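Local coordinates for protein NAD-dependent epimerase/dehydratase (Methanobrevibacter ruminantium, PDB 6DNT) that probably interconverts UDP-N-acetylglucosamine and its 4-epimer with bound NAD, and holds UDP-N-acetylmuramic acid in this complex, at residues 119-122 with 123-127. Sequence-based numbering, arbitrary orientation.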
ATOM      1  N   VAL A 119       1.219   6.186 -14.430  1.00 12.11           N
ATOM      2  CA  VAL A 119       2.628   6.543 -14.560  1.00 12.41           C
ATOM      3  C   VAL A 119       2.741   8.041 -14.907  1.00 12.71           C
ATOM      4  O   VAL A 119       3.624   8.743 -14.422  1.00 12.78           O
ATOM      5  CB  VAL A 119       3.320   5.652 -15.627  1.00 12.53           C
ATOM      6  CG1 VAL A 119       4.742   6.130 -15.877  1.00 12.63           C
ATOM      7  CG2 VAL A 119       3.319   4.181 -15.195  1.00 12.67           C
ATOM      8  N   ALA A 120       1.835   8.515 -15.751  1.00 13.33           N
ATOM      9  CA  ALA A 120       1.797   9.922 -16.140  1.00 14.11           C
ATOM     10  C   ALA A 120       1.302  10.832 -15.031  1.00 13.79           C
ATOM     11  O   ALA A 120       1.762  11.960 -14.917  1.00 14.58           O
ATOM     12  CB  ALA A 120       0.940  10.105 -17.389  1.00 14.33           C
ATOM     13  N   GLU A 121       0.360  10.356 -14.220  1.00 13.64           N
ATOM     14  CA  GLU A 121      -0.282  11.199 -13.225  1.00 13.73           C
ATOM     15  C   GLU A 121      -0.407  10.487 -11.863  1.00 12.72           C
ATOM     16  O   GLU A 121      -1.517  10.220 -11.388  1.00 12.23           O
ATOM     17  CB  GLU A 121      -1.667  11.622 -13.705  1.00 15.59           C
ATOM     18  CG  GLU A 121      -1.688  12.553 -14.907  1.00 17.28           C
ATOM     19  CD  GLU A 121      -3.116  12.982 -15.207  1.00 19.73           C
ATOM     20  OE1 GLU A 121      -3.860  12.214 -15.847  1.00 21.40           O
ATOM     21  OE2 GLU A 121      -3.536  14.058 -14.737  1.00 21.57           O
ATOM     22  N   PRO A 122       0.736  10.208 -11.225  1.00 11.80           N
ATOM     23  CA  PRO A 122       0.646   9.388 -10.011  1.00 11.38           C
ATOM     24  C   PRO A 122      -0.132  10.042  -8.867  1.00 11.55           C
ATOM     25  O   PRO A 122      -0.865   9.337  -8.181  1.00 10.93           O
ATOM     26  CB  PRO A 122       2.111   9.128  -9.644  1.00 11.64           C
ATOM     27  CG  PRO A 122       2.914  10.175 -10.394  1.00 11.82           C
ATOM     28  CD  PRO A 122       2.136  10.381 -11.662  1.00 11.75           C
ATOM     29  N   LEU A 123      -0.026  11.355  -8.691  1.00 11.38           N
ATOM     30  CA  LEU A 123      -0.728  11.999  -7.583  1.00 12.20           C
ATOM     31  C   LEU A 123      -2.232  11.974  -7.803  1.00 12.14           C
ATOM     32  O   LEU A 123      -2.983  11.641  -6.886  1.00 11.60           O
ATOM     33  CB  LEU A 123      -0.242  13.429  -7.364  1.00 13.11           C
ATOM     34  CG  LEU A 123      -0.838  14.106  -6.117  1.00 14.25           C
ATOM     35  CD1 LEU A 123      -0.381  13.382  -4.862  1.00 14.72           C
ATOM     36  CD2 LEU A 123      -0.510  15.597  -6.046  1.00 15.08           C
ATOM     37  N   ARG A 124      -2.689  12.312  -9.010  1.00 12.20           N
ATOM     38  CA  ARG A 124      -4.129  12.261  -9.297  1.00 13.09           C
ATOM     39  C   ARG A 124      -4.708  10.852  -9.146  1.00 11.93           C
ATOM     40  O   ARG A 124      -5.791  10.670  -8.597  1.00 12.09           O
ATOM     41  CB  ARG A 124      -4.446  12.801 -10.695  1.00 15.08           C
ATOM     42  CG  ARG A 124      -5.935  13.071 -10.867  1.00 17.88           C
ATOM     43  CD  ARG A 124      -6.218  13.932 -12.076  1.00 19.55           C
ATOM     44  NE  ARG A 124      -6.078  13.116 -13.273  1.00 20.79           N
ATOM     45  CZ  ARG A 124      -7.048  12.395 -13.840  1.00 22.01           C
ATOM     46  NH1 ARG A 124      -8.276  12.362 -13.347  1.00 24.94           N
ATOM     47  NH2 ARG A 124      -6.779  11.711 -14.946  1.00 23.66           N
ATOM     48  N   TYR A 125      -3.952   9.858  -9.597  1.00 10.86           N
ATOM     49  CA  TYR A 125      -4.342   8.463  -9.412  1.00 10.90           C
ATOM     50  C   TYR A 125      -4.358   8.066  -7.924  1.00 10.55           C
ATOM     51  O   TYR A 125      -5.241   7.325  -7.495  1.00 10.41           O
ATOM     52  CB  TYR A 125      -3.472   7.533 -10.263  1.00 10.86           C
ATOM     53  CG  TYR A 125      -3.969   7.442 -11.702  1.00 10.96           C
ATOM     54  CD1 TYR A 125      -4.031   8.564 -12.516  1.00 11.38           C
ATOM     55  CD2 TYR A 125      -4.394   6.232 -12.237  1.00 11.14           C
ATOM     56  CE1 TYR A 125      -4.508   8.476 -13.825  1.00 11.70           C
ATOM     57  CE2 TYR A 125      -4.874   6.149 -13.526  1.00 11.62           C
ATOM     58  CZ  TYR A 125      -4.930   7.276 -14.309  1.00 11.97           C
ATOM     59  OH  TYR A 125      -5.407   7.205 -15.604  1.00 14.15           O
ATOM     60  N   ASN A 126      -3.408   8.577  -7.147  1.00 10.30           N
ATOM     61  CA  ASN A 126      -3.395   8.335  -5.698  1.00 10.30           C
ATOM     62  C   ASN A 126      -4.671   8.870  -5.010  1.00 10.83           C
ATOM     63  O   ASN A 126      -5.260   8.213  -4.155  1.00 10.46           O
ATOM     64  CB  ASN A 126      -2.159   8.984  -5.077  1.00 10.62           C
ATOM     65  CG  ASN A 126      -2.025   8.680  -3.594  1.00 10.64           C
ATOM     66  OD1 ASN A 126      -1.748   7.565  -3.217  1.00 11.18           O
ATOM     67  ND2 ASN A 126      -2.248   9.677  -2.759  1.00 11.16           N
ATOM     68  N   GLN A 127      -5.074  10.074  -5.392  0.50 11.35           N
ATOM     69  CA  GLN A 127      -6.290  10.681  -4.854  0.50 11.94           C
ATOM     70  C   GLN A 127      -7.521   9.817  -5.144  0.50 11.84           C
ATOM     71  O   GLN A 127      -8.335   9.573  -4.251  0.50 11.90           O
ATOM     72  CB  GLN A 127      -6.435  12.112  -5.393  0.50 12.51           C
ATOM     73  CG  GLN A 127      -5.358  13.024  -4.820  0.50 13.43           C
ATOM     74  CD  GLN A 127      -5.137  14.321  -5.580  0.50 14.19           C
ATOM     75  OE1 GLN A 127      -4.433  15.224  -5.104  0.50 14.82           O
ATOM     76  NE2 GLN A 127      -5.719  14.422  -6.754  0.50 14.99           N
TER
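E121 O accepts a nearly straight hydrogen bond from Y125 N (3.0 Å), and P122 O accepts one from N126 N (2.8 Å). These are the first i to i+4 bonds of helix 122-142. E121 is its N-cap and leaves helical geometry after helix 115-120, with P122 as the first helical residue.

The side chains of E121 and R124 run side by side, three residues apart, across the start of the helix. R124 grips the carboxylate side-on with two nitrogens, in a salt bridge. R124 NH2 gives a hydrogen bond to E121 OE1 on its syn side (3.1 Å), almost in the guanidinium plane. R124 NE gives one to E121 OE2 (3.1 Å) from above the carboxylate plane, and this bond is more bent (151°). The two planes stand 41° apart. A bend in the R124 chain (chi3 75°) turns the guanidinium edge to the acid. Replacing E121 with an alanine would probably leave the R124 guanidinium without this carboxylate mate and set it free to turn. Y125 CD1 comes within 3.2 Å of E121 O, and the Y125 ring lies beside E121 CB.

The turn joins helices 115-120 and 122-142 in the NAD-binding domain. P122 and Y125 pack on helix 176-195, and R124 O bonds N128, an NAD-binding residue. On the dimer side, N126 bonds Y187 and D131 of the second subunit, and L123 packs on its I138.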